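Local atomic coordinates of envelope glycoprotein (PDB entry 5ZKX), a protein that probably mediates fusion of the viral and host-cell membranes as a gp64-family envelope glycoprotein, captured here as a postfusion trimer. Residues C91-E96 / N116-K121; K83-E88 / C143-T148. All blocks are in the same frame, centred on the assembly; numbering follows the deposited sequence.

Following the chain from its N terminus, helix 79-88 comes first and supplies the 83-88 side of contact 2; strand 91-93 follows almost at once and opens contact 1. Contact 1 closes the shorter loop when 116-121 returns to pair with 91-96, and contact 2 closes the longer one when 143-148, at the end of strand 134-148, reaches the helix, so the first loop lies wholly within the second. The two are tied together by the disulfide Cys-91–Cys-143, by a probable backbone hydrogen bond between Lys-121 and Cys-143, and by Trp-85, which packs on Cys-91 and Tyr-92. Helix, two-stranded ribbon and long strand thus form one cluster.

Contact 1. Residues C91-E96 / N116-K121; sequences CYTGPE and NKHRAK
Thr-93 and His-118 meet on one face of a two-stranded antiparallel ribbon formed by strands 91-93 and 116-118. Their side chains cross at about a right angle, and the imidazole NE2 donates to Thr-93 OG1; the modelled 2.5 Å is unusually short and its exact value doubtful. OG1 lies in the ring plane, at its edge, placed there by a chi1 of 49° that sets it between the backbone N and the carbonyl carbon. Over one ring face, offset toward the rim, sits CB of Lys-121, and on this closely packed side Cys-91 and Thr-93 are buried. The two backbones are joined by two hydrogen-bonded pairs. Cys-91 and His-118 exchange both N-H...O bonds, while Thr-93 N and Asn-116 O, 2.8 Å apart, form half of the other pair, completed by Asn-116 N to Thr-93 O. Between them, Tyr-92 and Lys-117 make a non-hydrogen-bonded pair.

The opposite face is looser and more exposed. Here Tyr-92 and Lys-117 run side by side, pointing the same way: ring atom CE1 rests 3.5 Å from Lys-117 CB, and the phenol OH hydrogen-bonds to OE1 of Glu-88. Beyond the ribbon, past His-118 on the Thr-93 side, exposed Glu-96 reaches Lys-121 in a weak salt bridge, OE1 to NZ 3.2 Å. Each has a stronger partner outside the pair: Glu-96 OE2 pairs with Arg-126, and Lys-121 NZ donates to the carbonyl of Trp-141.

The first strand of the ribbon follows helix 79-88, and the ribbon lies against strand 134-148. Thr-93 packs on Trp-141 and Cys-143 of that strand, His-118 also touches Cys-143, and the disulfide from Cys-91 to Cys-143 joins ribbon and strand covalently.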
loop_
_atom_site.group_PDB
_atom_site.type_symbol
_atom_site.label_atom_id
_atom_site.label_comp_id
_atom_site.label_asym_id
_atom_site.label_seq_id
_atom_site.Cartn_x
_atom_site.Cartn_y
_atom_site.Cartn_z
ATOM N N CYS A 91 -24.404 9.466 26.788
ATOM C CA CYS A 91 -24.256 10.913 26.807
ATOM C C CYS A 91 -25.509 11.566 27.381
ATOM O O CYS A 91 -26.617 11.036 27.262
ATOM C CB CYS A 91 -23.971 11.462 25.405
ATOM S SG CYS A 91 -25.040 10.808 24.110
ATOM N N TYR A 92 -25.318 12.719 28.016
ATOM C CA TYR A 92 -26.395 13.454 28.668
ATOM C C TYR A 92 -26.607 14.793 27.972
ATOM O O TYR A 92 -25.645 15.505 27.671
ATOM C CB TYR A 92 -26.085 13.683 30.149
ATOM C CG TYR A 92 -26.141 12.436 31.010
ATOM C CD1 TYR A 92 -27.336 12.011 31.576
ATOM C CD2 TYR A 92 -24.995 11.693 31.270
ATOM C CE1 TYR A 92 -27.391 10.879 32.370
ATOM C CE2 TYR A 92 -25.041 10.558 32.063
ATOM C CZ TYR A 92 -26.244 10.155 32.610
ATOM O OH TYR A 92 -26.307 9.028 33.402
ATOM N N THR A 93 -27.873 15.136 27.725
ATOM C CA THR A 93 -28.226 16.371 27.036
ATOM C C THR A 93 -29.390 17.041 27.754
ATOM O O THR A 93 -29.913 16.532 28.752
ATOM C CB THR A 93 -28.598 16.122 25.568
ATOM O OG1 THR A 93 -29.543 15.046 25.485
ATOM C CG2 THR A 93 -27.369 15.778 24.750
ATOM N N GLY A 94 -29.793 18.197 27.234
ATOM C CA GLY A 94 -30.969 18.885 27.703
ATOM C C GLY A 94 -32.231 18.281 27.122
ATOM O O GLY A 94 -32.215 17.190 26.544
ATOM N N PRO A 95 -33.352 18.985 27.256
ATOM C CA PRO A 95 -34.640 18.430 26.833
ATOM C C PRO A 95 -34.960 18.673 25.367
ATOM O O PRO A 95 -34.510 19.636 24.741
ATOM C CB PRO A 95 -35.632 19.181 27.732
ATOM C CG PRO A 95 -35.001 20.526 27.887
ATOM C CD PRO A 95 -33.507 20.291 27.919
ATOM N N GLU A 96 -35.770 17.770 24.821
ATOM C CA GLU A 96 -36.289 17.900 23.463
ATOM C C GLU A 96 -37.544 18.765 23.513
ATOM O O GLU A 96 -38.577 18.347 24.045
ATOM C CB GLU A 96 -36.588 16.529 22.862
ATOM C CG GLU A 96 -36.951 16.560 21.387
ATOM C CD GLU A 96 -35.751 16.350 20.486
ATOM O OE1 GLU A 96 -34.756 15.756 20.951
ATOM O OE2 GLU A 96 -35.799 16.776 19.312
ATOM N N ASN A 116 -31.079 14.445 30.292
ATOM C CA ASN A 116 -31.640 13.448 29.391
ATOM C C ASN A 116 -30.519 12.522 28.941
ATOM O O ASN A 116 -29.545 12.972 28.327
ATOM C CB ASN A 116 -32.318 14.106 28.190
ATOM C CG ASN A 116 -33.527 14.930 28.582
ATOM O OD1 ASN A 116 -33.516 15.620 29.599
ATOM N ND2 ASN A 116 -34.580 14.857 27.780
ATOM N N LYS A 117 -30.653 11.240 29.255
ATOM C CA LYS A 117 -29.627 10.249 28.968
ATOM C C LYS A 117 -29.960 9.527 27.671
ATOM O O LYS A 117 -31.108 9.122 27.454
ATOM C CB LYS A 117 -29.501 9.253 30.124
ATOM C CG LYS A 117 -29.285 7.805 29.716
ATOM C CD LYS A 117 -29.798 6.861 30.787
ATOM C CE LYS A 117 -28.943 6.937 32.044
ATOM N NZ LYS A 117 -29.398 5.971 33.082
ATOM N N HIS A 118 -28.960 9.381 26.808
ATOM C CA HIS A 118 -29.095 8.632 25.570
ATOM C C HIS A 118 -27.884 7.731 25.382
ATOM O O HIS A 118 -26.793 8.017 25.884
ATOM C CB HIS A 118 -29.219 9.550 24.344
ATOM C CG HIS A 118 -29.983 10.811 24.599
ATOM N ND1 HIS A 118 -31.344 10.905 24.414
ATOM C CD2 HIS A 118 -29.572 12.036 25.006
ATOM C CE1 HIS A 118 -31.742 12.131 24.704
ATOM N NE2 HIS A 118 -30.685 12.837 25.065
ATOM N N ARG A 119 -28.090 6.636 24.654
ATOM C CA ARG A 119 -26.955 5.885 24.136
ATOM C C ARG A 119 -26.399 6.545 22.881
ATOM O O ARG A 119 -25.179 6.666 22.723
ATOM C CB ARG A 119 -27.363 4.442 23.853
ATOM C CG ARG A 119 -27.493 3.591 25.100
ATOM C CD ARG A 119 -27.801 2.148 24.744
ATOM N NE ARG A 119 -26.845 1.613 23.780
ATOM C CZ ARG A 119 -26.873 0.370 23.316
ATOM N NH1 ARG A 119 -27.813 -0.468 23.730
ATOM N NH2 ARG A 119 -25.964 -0.036 22.440
ATOM N N ALA A 120 -27.285 6.982 21.987
ATOM C CA ALA A 120 -26.921 7.791 20.834
ATOM C C ALA A 120 -28.128 8.640 20.468
ATOM O O ALA A 120 -29.268 8.183 20.584
ATOM C CB ALA A 120 -26.484 6.929 19.647
ATOM N N LYS A 121 -27.877 9.874 20.036
ATOM C CA LYS A 121 -28.955 10.837 19.829
ATOM C C LYS A 121 -28.559 11.814 18.735
ATOM O O LYS A 121 -27.542 12.499 18.858
ATOM C CB LYS A 121 -29.263 11.585 21.128
ATOM C CG LYS A 121 -30.265 12.719 20.985
ATOM C CD LYS A 121 -31.649 12.193 20.649
ATOM C CE LYS A 121 -32.648 13.328 20.534
ATOM N NZ LYS A 121 -32.250 14.303 19.482
#

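Contact 2. Residues K83-E88 / C143-T148; sequences KTWGQE and CGVTNT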
loop_
_atom_site.group_PDB
_atom_site.type_symbol
_atom_site.label_atom_id
_atom_site.label_comp_id
_atom_site.label_asym_id
_atom_site.label_seq_id
_atom_site.Cartn_x
_atom_site.Cartn_y
_atom_site.Cartn_z
ATOM N N LYS A 83 -15.843 11.733 31.351
ATOM C CA LYS A 83 -15.421 10.541 32.080
ATOM C C LYS A 83 -16.607 9.646 32.409
ATOM O O LYS A 83 -16.544 8.423 32.232
ATOM C CB LYS A 83 -14.687 10.941 33.360
ATOM C CG LYS A 83 -13.312 11.524 33.121
ATOM C CD LYS A 83 -12.753 12.159 34.379
ATOM C CE LYS A 83 -11.400 12.794 34.104
ATOM N NZ LYS A 83 -10.330 12.182 34.938
ATOM N N THR A 84 -17.697 10.234 32.910
ATOM C CA THR A 84 -18.876 9.436 33.219
ATOM C C THR A 84 -19.613 9.000 31.962
ATOM O O THR A 84 -20.328 7.994 31.998
ATOM C CB THR A 84 -19.816 10.202 34.155
ATOM O OG1 THR A 84 -20.740 9.286 34.756
ATOM C CG2 THR A 84 -20.597 11.262 33.408
ATOM N N TRP A 85 -19.451 9.725 30.854
ATOM C CA TRP A 85 -20.016 9.273 29.590
ATOM C C TRP A 85 -19.332 7.999 29.118
ATOM O O TRP A 85 -19.994 6.998 28.824
ATOM C CB TRP A 85 -19.889 10.365 28.527
ATOM C CG TRP A 85 -20.830 11.517 28.687
ATOM C CD1 TRP A 85 -21.568 11.833 29.789
ATOM C CD2 TRP A 85 -21.129 12.516 27.704
ATOM N NE1 TRP A 85 -22.305 12.967 29.554
ATOM C CE2 TRP A 85 -22.053 13.406 28.280
ATOM C CE3 TRP A 85 -20.703 12.742 26.392
ATOM C CZ2 TRP A 85 -22.562 14.502 27.590
ATOM C CZ3 TRP A 85 -21.209 13.830 25.709
ATOM C CH2 TRP A 85 -22.128 14.697 26.308
ATOM N N GLY A 86 -18.000 8.017 29.037
ATOM C CA GLY A 86 -17.282 6.834 28.593
ATOM C C GLY A 86 -17.451 5.663 29.540
ATOM O O GLY A 86 -17.560 4.513 29.108
ATOM N N GLN A 87 -17.485 5.941 30.844
ATOM C CA GLN A 87 -17.670 4.880 31.827
ATOM C C GLN A 87 -19.058 4.261 31.719
ATOM O O GLN A 87 -19.221 3.051 31.909
ATOM C CB GLN A 87 -17.433 5.427 33.231
ATOM C CG GLN A 87 -17.553 4.392 34.332
ATOM C CD GLN A 87 -17.647 5.025 35.702
ATOM O OE1 GLN A 87 -17.430 6.228 35.857
ATOM N NE2 GLN A 87 -17.973 4.219 36.707
ATOM N N GLU A 88 -20.072 5.074 31.421
ATOM C CA GLU A 88 -21.434 4.585 31.262
ATOM C C GLU A 88 -21.800 4.293 29.814
ATOM O O GLU A 88 -22.843 3.675 29.575
ATOM C CB GLU A 88 -22.435 5.595 31.841
ATOM C CG GLU A 88 -22.267 5.859 33.330
ATOM C CD GLU A 88 -23.324 6.796 33.882
ATOM O OE1 GLU A 88 -24.270 7.129 33.140
ATOM O OE2 GLU A 88 -23.211 7.197 35.060
ATOM N N CYS A 143 -25.753 13.982 20.678
ATOM C CA CYS A 143 -24.625 13.617 21.524
ATOM C C CYS A 143 -24.126 12.235 21.134
ATOM O O CYS A 143 -24.860 11.418 20.573
ATOM C CB CYS A 143 -24.994 13.651 23.011
ATOM S SG CYS A 143 -26.177 12.395 23.533
ATOM N N GLY A 144 -22.862 11.988 21.451
ATOM C CA GLY A 144 -22.259 10.693 21.206
ATOM C C GLY A 144 -20.997 10.549 22.020
ATOM O O GLY A 144 -20.418 11.537 22.483
ATOM N N VAL A 145 -20.574 9.297 22.195
ATOM C CA VAL A 145 -19.387 8.979 22.979
ATOM C C VAL A 145 -18.795 7.680 22.451
ATOM O O VAL A 145 -19.501 6.840 21.882
ATOM C CB VAL A 145 -19.716 8.881 24.490
ATOM C CG1 VAL A 145 -20.468 7.592 24.801
ATOM C CG2 VAL A 145 -18.449 8.997 25.335
ATOM N N THR A 146 -17.481 7.524 22.621
ATOM C CA THR A 146 -16.811 6.289 22.238
ATOM C C THR A 146 -15.547 6.105 23.069
ATOM O O THR A 146 -14.882 7.075 23.445
ATOM C CB THR A 146 -16.483 6.259 20.737
ATOM O OG1 THR A 146 -16.195 4.913 20.339
ATOM C CG2 THR A 146 -15.288 7.147 20.408
ATOM N N ASN A 147 -15.242 4.842 23.369
ATOM C CA ASN A 147 -14.013 4.436 24.040
ATOM C C ASN A 147 -13.149 3.681 23.040
ATOM O O ASN A 147 -13.532 2.597 22.587
ATOM C CB ASN A 147 -14.305 3.543 25.247
ATOM C CG ASN A 147 -14.943 4.293 26.396
ATOM O OD1 ASN A 147 -14.293 5.098 27.064
ATOM N ND2 ASN A 147 -16.218 4.016 26.646
ATOM N N THR A 148 -11.990 4.243 22.699
ATOM C CA THR A 148 -11.090 3.632 21.728
ATOM C C THR A 148 -9.669 3.614 22.281
ATOM O O THR A 148 -9.391 4.106 23.378
ATOM C CB THR A 148 -11.117 4.366 20.378
ATOM O OG1 THR A 148 -10.550 5.674 20.525
ATOM C CG2 THR A 148 -12.537 4.485 19.849
#
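The indole of Trp-85 meets the start of segment 143-148 obliquely, with CZ3 4.0 Å from the carbonyl O of Gly-144 and CH2 reaching to CB of Cys-143. Nearer the helix backbone, CB of Trp-85 meets CG2 of Val-145 at 3.8 Å, and the same methyl lies 3.9 Å from Gly-86 N. It stands anti to the backbone N of Val-145, while CG1 of Val-145 lies 4.1 Å from the carbonyl O of Trp-85.

At Gly-86 helix and strand come closest in backbone terms, its CA 6.1 Å from that of Asn-147. With no side chain on Gly-86, the Asn-147 amide lies against the helix backbone, OD1 3.8 Å from Gly-86 CA. Asn-147 ND2 donates to Gly-86 O at 2.8 Å, with 154° at the hydrogen. The donor stands well off the C=O direction, at a C=O...N angle of 115°, and is tilted from the carbonyl plane.

Helix 79-88 therefore packs across the end of strand 134-148, whose backbone bonds to strand 44-58; Val-145 and Asn-147 also touch Ile-45 there. Chemically the contact is mostly apolar and buried, Trp-85 with Val-145 and the cystine carbon of Cys-143, and its one hydrogen bond between the segments gives the Gly-86 carbonyl, near the C-terminal end of the helix, a side-chain donor.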